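PDB 3U64: protein TP_0956 from Treponema pallidum subsp. pallidum, which probably serves as the tetratricopeptide-repeat-like T component, a lipoprotein, of a TRAP transporter, meeting partner proteins of that uptake system. Local coordinates for residues Gly135-Leu140 with Thr178-Val183; Arg232-Ser235 with Asp240-Ile243. All coordinates share one frame; numbering follows the deposited sequence.

Interaction 1 of 2, residues Gly135-Leu140 with Thr178-Val183; sequences GDEQRL and TVHAAV. With SO4 (sulfate ion), chain C.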
ATOM      1  N   GLY A 135       7.351   8.889  39.078  1.00 59.18           N
ATOM      2  CA  GLY A 135       7.665  10.257  39.461  1.00 55.99           C
ATOM      3  C   GLY A 135       8.542  10.328  40.706  1.00 59.65           C
ATOM      4  O   GLY A 135       8.922  11.414  41.157  1.00 62.21           O
ATOM      5  N   ASP A 136       8.852   9.161  41.269  1.00 57.92           N
ATOM      6  CA  ASP A 136       9.722   9.042  42.438  1.00 60.56           C
ATOM      7  C   ASP A 136      11.137   8.746  41.960  1.00 55.20           C
ATOM      8  O   ASP A 136      11.394   7.671  41.416  1.00 50.06           O
ATOM      9  CB  ASP A 136       9.223   7.902  43.337  1.00 65.17           C
ATOM     10  CG  ASP A 136      10.088   7.688  44.583  1.00 67.10           C
ATOM     11  OD1 ASP A 136      11.311   7.955  44.552  1.00 65.96           O
ATOM     12  OD2 ASP A 136       9.525   7.232  45.602  1.00 64.81           O
ATOM     13  N   GLU A 137      12.058   9.685  42.181  1.00 50.47           N
ATOM     14  CA  GLU A 137      13.384   9.578  41.589  1.00 51.34           C
ATOM     15  C   GLU A 137      14.136   8.349  42.064  1.00 50.35           C
ATOM     16  O   GLU A 137      14.906   7.748  41.306  1.00 50.91           O
ATOM     17  CB  GLU A 137      14.216  10.821  41.868  1.00 50.72           C
ATOM     18  CG  GLU A 137      15.393  10.938  40.944  1.00 43.27           C
ATOM     19  CD  GLU A 137      14.962  11.095  39.493  1.00 60.94           C
ATOM     20  OE1 GLU A 137      13.738  11.245  39.247  1.00 63.82           O
ATOM     21  OE2 GLU A 137      15.845  11.070  38.602  1.00 58.47           O
ATOM     22  N   GLN A 138      13.914   7.990  43.323  1.00 40.53           N
ATOM     23  CA  GLN A 138      14.590   6.850  43.928  1.00 48.57           C
ATOM     24  C   GLN A 138      14.080   5.516  43.375  1.00 45.94           C
ATOM     25  O   GLN A 138      14.848   4.571  43.185  1.00 46.38           O
ATOM     26  CB  GLN A 138      14.432   6.897  45.445  1.00 55.04           C
ATOM     27  CG  GLN A 138      14.548   5.550  46.112  1.00 67.29           C
ATOM     28  CD  GLN A 138      14.399   5.654  47.610  1.00 87.04           C
ATOM     29  OE1 GLN A 138      14.669   6.707  48.195  1.00 89.69           O
ATOM     30  NE2 GLN A 138      13.956   4.569  48.242  1.00 91.70           N
ATOM     31  N   ARG A 139      12.781   5.448  43.108  1.00 42.99           N
ATOM     32  CA  ARG A 139      12.211   4.276  42.460  1.00 43.05           C
ATOM     33  C   ARG A 139      12.667   4.211  40.998  1.00 41.36           C
ATOM     34  O   ARG A 139      12.987   3.137  40.481  1.00 50.47           O
ATOM     35  CB  ARG A 139      10.676   4.273  42.589  1.00 40.14           C
ATOM     36  CG  ARG A 139      10.187   4.110  44.058  1.00 42.20           C
ATOM     37  CD  ARG A 139       8.672   4.322  44.227  1.00 41.88           C
ATOM     38  NE  ARG A 139       7.874   3.398  43.415  1.00 45.85           N
ATOM     39  CZ  ARG A 139       6.569   3.534  43.193  1.00 53.91           C
ATOM     40  NH1 ARG A 139       5.902   4.561  43.712  1.00 56.97           N
ATOM     41  NH2 ARG A 139       5.933   2.649  42.444  1.00 48.27           N
ATOM     42  N   LEU A 140      12.721   5.361  40.338  1.00 35.12           N
ATOM     43  CA  LEU A 140      13.184   5.409  38.944  1.00 39.39           C
ATOM     44  C   LEU A 140      14.624   4.891  38.838  1.00 48.93           C
ATOM     45  O   LEU A 140      14.933   4.012  38.017  1.00 37.74           O
ATOM     46  CB  LEU A 140      13.099   6.835  38.426  1.00 37.49           C
ATOM     47  CG  LEU A 140      13.626   7.137  37.024  1.00 41.29           C
ATOM     48  CD1 LEU A 140      12.960   6.238  35.994  1.00 39.71           C
ATOM     49  CD2 LEU A 140      13.365   8.599  36.700  1.00 40.02           C
ATOM     50  N   THR A 178       6.966  11.628  32.233  1.00 59.41           N
ATOM     51  CA  THR A 178       7.197  10.698  31.134  1.00 47.06           C
ATOM     52  C   THR A 178       8.492  11.083  30.426  1.00 48.84           C
ATOM     53  O   THR A 178       9.368  10.237  30.202  1.00 42.40           O
ATOM     54  CB  THR A 178       6.029  10.683  30.140  1.00 45.49           C
ATOM     55  OG1 THR A 178       4.888  10.088  30.764  1.00 60.58           O
ATOM     56  CG2 THR A 178       6.373   9.869  28.905  1.00 34.10           C
ATOM     57  N   VAL A 179       8.613  12.368  30.103  1.00 44.70           N
ATOM     58  CA  VAL A 179       9.803  12.901  29.451  1.00 42.04           C
ATOM     59  C   VAL A 179      11.062  12.634  30.272  1.00 36.50           C
ATOM     60  O   VAL A 179      12.055  12.114  29.754  1.00 38.71           O
ATOM     61  CB  VAL A 179       9.677  14.416  29.216  1.00 54.35           C
ATOM     62  CG1 VAL A 179      10.997  14.993  28.753  1.00 51.32           C
ATOM     63  CG2 VAL A 179       8.564  14.710  28.215  1.00 59.02           C
ATOM     64  N   HIS A 180      11.018  12.983  31.553  1.00 39.88           N
ATOM     65  CA  HIS A 180      12.149  12.737  32.432  1.00 33.06           C
ATOM     66  C   HIS A 180      12.542  11.247  32.487  1.00 34.82           C
ATOM     67  O   HIS A 180      13.717  10.910  32.410  1.00 41.24           O
ATOM     68  CB  HIS A 180      11.882  13.280  33.839  1.00 38.91           C
ATOM     69  CG  HIS A 180      13.041  13.102  34.765  1.00 47.54           C
ATOM     70  ND1 HIS A 180      14.238  13.762  34.591  1.00 59.15           N
ATOM     71  CD2 HIS A 180      13.208  12.298  35.842  1.00 53.31           C
ATOM     72  CE1 HIS A 180      15.085  13.393  35.534  1.00 63.47           C
ATOM     73  NE2 HIS A 180      14.484  12.504  36.307  1.00 63.08           N
ATOM     74  N   ALA A 181      11.562  10.359  32.600  1.00 41.48           N
ATOM     75  CA  ALA A 181      11.833   8.918  32.596  1.00 40.83           C
ATOM     76  C   ALA A 181      12.493   8.463  31.298  1.00 38.10           C
ATOM     77  O   ALA A 181      13.391   7.615  31.306  1.00 35.78           O
ATOM     78  CB  ALA A 181      10.544   8.131  32.837  1.00 38.12           C
ATOM     79  N   ALA A 182      12.042   9.014  30.177  1.00 32.76           N
ATOM     80  CA  ALA A 182      12.590   8.631  28.874  1.00 33.36           C
ATOM     81  C   ALA A 182      14.076   8.987  28.774  1.00 34.53           C
ATOM     82  O   ALA A 182      14.906   8.168  28.369  1.00 36.27           O
ATOM     83  CB  ALA A 182      11.803   9.298  27.730  1.00 28.13           C
ATOM     84  N   VAL A 183      14.407  10.213  29.157  1.00 34.65           N
ATOM     85  CA  VAL A 183      15.783  10.664  29.110  1.00 32.51           C
ATOM     86  C   VAL A 183      16.646   9.854  30.064  1.00 34.62           C
ATOM     87  O   VAL A 183      17.750   9.460  29.694  1.00 34.46           O
ATOM     88  CB  VAL A 183      15.902  12.168  29.409  1.00 41.12           C
ATOM     89  CG1 VAL A 183      17.368  12.587  29.449  1.00 37.42           C
ATOM     90  CG2 VAL A 183      15.143  12.972  28.346  1.00 36.99           C
TER
HETATM   91  S   SO4 C 304       2.272   3.226  43.012  1.00103.73           S
HETATM   92  O1  SO4 C 304       2.683   3.467  44.394  1.00104.72           O
HETATM   93  O2  SO4 C 304       2.951   2.030  42.508  1.00100.93           O
HETATM   94  O3  SO4 C 304       0.833   2.992  42.991  1.00102.24           O
HETATM   95  O4  SO4 C 304       2.594   4.399  42.191  1.00 89.10           O
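Glu137 and His180 join two helices of this all-helical, TPR-related protein: the short helix 137-144, near its start, and the long helix 176-192. The polar part of the contact is a His-carboxylate hydrogen bond. His180 NE2 donates to Glu137 OE2 at 3.0 Å, and the bond is nearly straight at 175°. The acceptor lies in the plane of the imidazole ring. On the carboxylate, the N-H arrives on the syn side of OE2, 21° out of the plane. A weak second bond runs from NE2 to OE1. The carboxylate is thus gripped by one N-H, with its plane 42° from that of the ring. Glu137 reaches the ring through a bend at chi2.

The apolar part lies beside this bond. Leu140 CD2 comes within 3.8 Å of His180 CD2, approaching the ring obliquely. Leu140 CD1 rests 4.4 Å from Ala181 CB. Leu140 and Ala181 are buried, whereas Glu137 is exposed, so the hydrogen bond lies at the outer margin of the contact. The loop residue Phe133 also touches Ala181. Val179 and Val183 pack on helix 196-211, and Val179 also touches Phe166.

The start of helix 137-144 is capped. Asp136 is the N-cap, and its OD1 accepts from Arg139 N at 3.2 Å and weakly from Gln138 N. Arg139 turns elsewhere, to a salt bridge with Glu131 and to a sulfate ion, probably from the crystallisation liquor. Arg139 NH2 donates to sulfate O2 at 3.0 Å, with O2 at the edge of the guanidinium group.

Interaction 2 of 2, residues Arg232-Ser235 with Asp240-Ile243; sequences RYCS and DHHI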
ATOM      1  N   ARG A 232      32.981  10.243  18.820  1.00 45.93           N
ATOM      2  CA  ARG A 232      33.928   9.180  19.133  1.00 47.04           C
ATOM      3  C   ARG A 232      33.531   7.853  18.485  1.00 46.58           C
ATOM      4  O   ARG A 232      34.390   7.029  18.180  1.00 52.42           O
ATOM      5  CB  ARG A 232      34.054   8.987  20.657  1.00 60.53           C
ATOM      6  CG  ARG A 232      34.616  10.189  21.406  1.00 66.98           C
ATOM      7  CD  ARG A 232      35.566  10.940  20.509  1.00 73.42           C
ATOM      8  NE  ARG A 232      36.106  12.146  21.116  1.00 78.20           N
ATOM      9  CZ  ARG A 232      37.301  12.217  21.688  1.00 88.42           C
ATOM     10  NH1 ARG A 232      38.078  11.140  21.751  1.00 94.56           N
ATOM     11  NH2 ARG A 232      37.716  13.366  22.200  1.00 93.56           N
ATOM     12  N   TYR A 233      32.232   7.653  18.277  1.00 38.77           N
ATOM     13  CA  TYR A 233      31.722   6.345  17.888  1.00 44.35           C
ATOM     14  C   TYR A 233      31.117   6.266  16.496  1.00 49.12           C
ATOM     15  O   TYR A 233      30.941   5.170  15.968  1.00 50.22           O
ATOM     16  CB  TYR A 233      30.674   5.879  18.899  1.00 41.70           C
ATOM     17  CG  TYR A 233      31.186   5.837  20.324  1.00 45.03           C
ATOM     18  CD1 TYR A 233      32.139   4.903  20.715  1.00 52.89           C
ATOM     19  CD2 TYR A 233      30.714   6.724  21.277  1.00 46.23           C
ATOM     20  CE1 TYR A 233      32.608   4.857  22.016  1.00 51.83           C
ATOM     21  CE2 TYR A 233      31.174   6.690  22.579  1.00 46.72           C
ATOM     22  CZ  TYR A 233      32.123   5.751  22.947  1.00 51.53           C
ATOM     23  OH  TYR A 233      32.591   5.712  24.248  1.00 53.73           O
ATOM     24  N   CYS A 234      30.790   7.417  15.907  1.00 46.75           N
ATOM     25  CA  CYS A 234      29.986   7.429  14.692  1.00 40.87           C
ATOM     26  C   CYS A 234      30.805   7.158  13.441  1.00 39.62           C
ATOM     27  O   CYS A 234      32.015   7.350  13.425  1.00 46.59           O
ATOM     28  CB  CYS A 234      29.220   8.752  14.550  1.00 44.06           C
ATOM     29  SG  CYS A 234      30.302  10.210  14.412  1.00 56.10           S
ATOM     30  N   SER A 235      30.121   6.732  12.385  1.00 47.40           N
ATOM     31  CA  SER A 235      30.759   6.420  11.113  1.00 45.31           C
ATOM     32  C   SER A 235      30.907   7.633  10.187  1.00 43.04           C
ATOM     33  O   SER A 235      30.030   8.506  10.117  1.00 41.51           O
ATOM     34  CB  SER A 235      29.946   5.339  10.389  1.00 47.49           C
ATOM     35  OG  SER A 235      30.534   5.001   9.144  1.00 58.53           O
ATOM     36  N   ASP A 240      23.849  11.471   9.550  1.00 44.21           N
ATOM     37  CA  ASP A 240      23.031  11.943  10.667  1.00 42.33           C
ATOM     38  C   ASP A 240      23.777  12.760  11.684  1.00 43.37           C
ATOM     39  O   ASP A 240      23.230  13.717  12.217  1.00 45.47           O
ATOM     40  CB  ASP A 240      22.340  10.776  11.366  1.00 46.99           C
ATOM     41  CG  ASP A 240      21.151  10.286  10.590  1.00 65.67           C
ATOM     42  OD1 ASP A 240      20.276  11.123  10.272  1.00 73.83           O
ATOM     43  OD2 ASP A 240      21.106   9.087  10.264  1.00 74.03           O
ATOM     44  N   HIS A 241      25.014  12.389  11.983  1.00 36.39           N
ATOM     45  CA  HIS A 241      25.738  13.176  12.963  1.00 41.72           C
ATOM     46  C   HIS A 241      26.052  14.558  12.399  1.00 42.38           C
ATOM     47  O   HIS A 241      26.019  15.527  13.135  1.00 44.42           O
ATOM     48  CB  HIS A 241      26.963  12.445  13.539  1.00 40.75           C
ATOM     49  CG  HIS A 241      28.127  12.342  12.604  1.00 42.76           C
ATOM     50  ND1 HIS A 241      28.177  11.434  11.572  1.00 52.02           N
ATOM     51  CD2 HIS A 241      29.314  12.991  12.590  1.00 50.77           C
ATOM     52  CE1 HIS A 241      29.332  11.550  10.940  1.00 47.78           C
ATOM     53  NE2 HIS A 241      30.039  12.490  11.536  1.00 45.65           N
ATOM     54  N   HIS A 242      26.293  14.656  11.088  1.00 41.65           N
ATOM     55  CA  HIS A 242      26.490  15.969  10.445  1.00 39.03           C
ATOM     56  C   HIS A 242      25.217  16.816  10.531  1.00 36.62           C
ATOM     57  O   HIS A 242      25.270  18.003  10.871  1.00 36.43           O
ATOM     58  CB  HIS A 242      26.945  15.845   8.972  1.00 35.82           C
ATOM     59  CG  HIS A 242      28.243  15.112   8.796  1.00 38.00           C
ATOM     60  ND1 HIS A 242      29.452  15.615   9.236  1.00 40.21           N
ATOM     61  CD2 HIS A 242      28.519  13.904   8.244  1.00 37.21           C
ATOM     62  CE1 HIS A 242      30.414  14.752   8.960  1.00 37.79           C
ATOM     63  NE2 HIS A 242      29.876  13.703   8.363  1.00 36.83           N
ATOM     64  N   ILE A 243      24.077  16.199  10.227  1.00 34.83           N
ATOM     65  CA  ILE A 243      22.785  16.886  10.275  1.00 36.93           C
ATOM     66  C   ILE A 243      22.443  17.335  11.700  1.00 41.43           C
ATOM     67  O   ILE A 243      21.997  18.460  11.925  1.00 35.00           O
ATOM     68  CB  ILE A 243      21.663  15.992   9.727  1.00 43.92           C
ATOM     69  CG1 ILE A 243      21.887  15.780   8.223  1.00 48.50           C
ATOM     70  CG2 ILE A 243      20.270  16.609  10.050  1.00 29.83           C
ATOM     71  CD1 ILE A 243      20.975  14.764   7.593  1.00 50.21           C
TER
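Cys234 SG sits over the face of the His241 imidazole ring in a sulfur-aromatic contact. Cys234 SG is 3.5 Å from the centroid of the His241 ring and 10° off the ring normal, so it lies almost directly above the centre. CG and CD2 of His241 are its nearest ring atoms. The SG of Cys234 is placed between its own backbone N and carbonyl carbon (chi1 62°). The ring of His241 leaves its helix by the same kind of torsion (chi1 74°). Beside the sulfur, the carbonyl O of Ser235 approaches His241 CE1 at 3.2 Å. It meets the ring obliquely.

The next shell packs on the ring and bonds to it. His242 lies on the face opposite the sulfur, with its CG 4.2 Å above the His241 plane and offset toward the rim. Asp238, in the connecting turn, accepts a hydrogen bond from His241 ND1 through OD2. Its OD1 accepts from Asp240 N at the start of helix 240-250. The same short side chain therefore holds both the ring and the helix start. The side chain of Ser235 starts out away from His241, and its OG bonds to His237 N.

Farther out, Ile243 packs on helices 256-268 and 278-293, and Asp240 OD1 is bonded to Ser284 OG. The arrangement is a short connection between two consecutive helices of the array, 220-233 and 240-250. No hydrogen bond crosses between the segments 232-235 and 240-243. The contact therefore rests on sulfur over a ring face and a carbonyl beside a ring carbon, while a hydrogen bond that fixes the ring is donated by His241 ND1 to Asp238.

How the interactions relate
From the N terminus, interaction 1 comes first. It closes a loop of 37 residues between 135-140 and 178-183, which contains helix 152-166. It ties the short helix 137-144 to helix 176-192. The chain then continues through helix 196-211 to helix 220-233. There interaction 2 closes a far shorter loop, with four residues between 232-235 and 240-243, joining helix 220-233 to the next helix, 240-250. The two loops follow one another and neither nest nor cross. The centres of interactions 1 and 2 are about 28 Å apart. Their nearest atoms are about 15 Å apart, so the two contacts do not touch. They sit at separate places in one helical array.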